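Local coordinates for protein GTP pyrophosphokinase (Chlorobaculum tepidum, PDB 3IBW) that is the ACT domain, probably regulatory, of an enzyme that transfers pyrophosphate from ATP to GTP, at residues S27-N32 and C47-F52. The protein carries 1 engineered substitution. Sequence-based numbering, arbitrary orientation.
Sequences SKFDTN and CNLMIF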
# COMPACT_ATOMS: atom_id res chain seq x y z
N SER A 27 -3.93 5.23 -0.18
CA SER A 27 -3.80 5.79 1.15
C SER A 27 -4.74 6.97 1.35
O SER A 27 -5.29 7.16 2.44
CB SER A 27 -2.34 6.21 1.42
OG SER A 27 -1.96 7.33 0.64
N LYS A 28 -4.95 7.76 0.30
CA LYS A 28 -5.83 8.92 0.38
C LYS A 28 -7.32 8.57 0.39
O LYS A 28 -8.16 9.42 0.66
CB LYS A 28 -5.48 9.92 -0.72
CG LYS A 28 -4.15 10.63 -0.44
CD LYS A 28 -3.72 11.52 -1.60
CE LYS A 28 -2.28 11.99 -1.42
NZ LYS A 28 -1.64 12.39 -2.70
N PHE A 29 -7.63 7.31 0.10
CA PHE A 29 -9.02 6.84 0.14
C PHE A 29 -9.62 7.05 1.54
O PHE A 29 -8.93 6.91 2.55
CB PHE A 29 -9.11 5.34 -0.10
CG PHE A 29 -9.00 4.93 -1.53
CD1 PHE A 29 -9.18 5.86 -2.54
CD2 PHE A 29 -8.77 3.60 -1.88
CE1 PHE A 29 -9.10 5.49 -3.88
CE2 PHE A 29 -8.69 3.22 -3.22
CZ PHE A 29 -8.87 4.17 -4.22
N ASP A 30 -10.91 7.36 1.57
CA ASP A 30 -11.63 7.53 2.83
C ASP A 30 -12.25 6.17 3.20
O ASP A 30 -13.48 6.02 3.20
CB ASP A 30 -12.72 8.60 2.67
CG ASP A 30 -13.58 8.76 3.91
OD1 ASP A 30 -13.02 8.88 5.02
OD2 ASP A 30 -14.82 8.78 3.77
N THR A 31 -11.41 5.17 3.48
CA THR A 31 -11.89 3.84 3.88
C THR A 31 -10.90 3.07 4.77
O THR A 31 -9.75 3.47 4.97
CB THR A 31 -12.23 2.91 2.67
OG1 THR A 31 -11.05 2.66 1.90
CG2 THR A 31 -13.30 3.54 1.78
N ASN A 32 -11.39 1.97 5.31
CA ASN A 32 -10.63 1.09 6.19
C ASN A 32 -9.96 0.01 5.35
O ASN A 32 -10.64 -0.87 4.83
CB ASN A 32 -11.59 0.46 7.20
CG ASN A 32 -10.90 -0.45 8.19
OD1 ASN A 32 -9.67 -0.52 8.24
ND2 ASN A 32 -11.70 -1.15 8.99
N CYS A 47 -2.06 -5.40 -7.98
CA CYS A 47 -2.38 -5.02 -6.62
C CYS A 47 -3.78 -5.49 -6.25
O CYS A 47 -4.75 -5.08 -6.89
CB CYS A 47 -2.32 -3.50 -6.46
SG CYS A 47 -2.65 -2.92 -4.78
N ASN A 48 -3.87 -6.34 -5.23
CA ASN A 48 -5.16 -6.82 -4.74
C ASN A 48 -5.36 -6.09 -3.41
O ASN A 48 -4.52 -6.18 -2.51
CB ASN A 48 -5.16 -8.33 -4.52
CG ASN A 48 -5.31 -9.11 -5.82
OD1 ASN A 48 -5.42 -8.53 -6.90
ND2 ASN A 48 -5.32 -10.43 -5.71
N LEU A 49 -6.46 -5.37 -3.31
CA LEU A 49 -6.79 -4.57 -2.14
C LEU A 49 -8.11 -5.01 -1.52
O LEU A 49 -9.09 -5.20 -2.25
CB LEU A 49 -6.88 -3.10 -2.56
CG LEU A 49 -7.55 -2.02 -1.69
CD1 LEU A 49 -6.69 -1.76 -0.46
CD2 LEU A 49 -7.72 -0.74 -2.49
N MSE A 50 -8.13 -5.21 -0.21
CA MSE A 50 -9.37 -5.56 0.48
C MSE A 50 -9.63 -4.38 1.41
O MSE A 50 -8.76 -3.99 2.19
CB MSE A 50 -9.23 -6.84 1.32
CG MSE A 50 -8.90 -8.07 0.52
SE MSE A 50 -10.33 -8.62 -0.65
CE MSE A 50 -11.84 -8.36 0.54
N ILE A 51 -10.83 -3.83 1.32
CA ILE A 51 -11.20 -2.67 2.13
C ILE A 51 -12.61 -2.82 2.67
O ILE A 51 -13.39 -3.62 2.14
CB ILE A 51 -11.21 -1.37 1.27
CG1 ILE A 51 -12.18 -1.53 0.08
CG2 ILE A 51 -9.82 -1.05 0.75
CD1 ILE A 51 -12.45 -0.23 -0.67
N PHE A 52 -12.92 -2.08 3.73
CA PHE A 52 -14.27 -2.04 4.28
C PHE A 52 -14.81 -0.73 3.70
O PHE A 52 -14.22 0.34 3.85
CB PHE A 52 -14.27 -2.02 5.81
CG PHE A 52 -14.15 -3.37 6.42
CD1 PHE A 52 -15.19 -4.29 6.34
CD2 PHE A 52 -12.98 -3.76 7.05
CE1 PHE A 52 -15.06 -5.56 6.87
CE2 PHE A 52 -12.84 -5.04 7.58
CZ PHE A 52 -13.88 -5.93 7.50
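In the βαββαβ fold of the ACT domain, the turn leaving helix 18-28 drops onto the sheet here and opens strand 32-41 beside strand 44-53. N32 and F52 form an antiparallel hydrogen-bonded pair, in which F52 N donates to N32 O at 2.8 Å, nearly straight (166°) and in the carbonyl plane. The same oxygen receives a CA-H contact from I51 CA, 3.3 Å from N32 O. On the face bearing N32 and F52 the two side chains run side by side. With CG anti to the backbone N (chi1 -179°), N32 brings ND2 to 3.5 Å from F52 CD2, its amide tilted 35° from the ring plane. An inverse gamma turn centred on D30, with a weak T31 N to F29 O hydrogen bond, leads the chain from F29 to the strand. T31 CB rests 3.5 Å from F52 O, while T31 OG1, buried without a polar partner in the model, lies 4.1 Å from I51 CG2. L49 CD2 sits at the edge of the F29 ring, near its plane, 4.1 Å from F29 CE2. F29 and I51 also pack on L62 of helix 56-67, whereas L49 reaches I26 of helix 18-28, placing the contact between the two helices and the sheet.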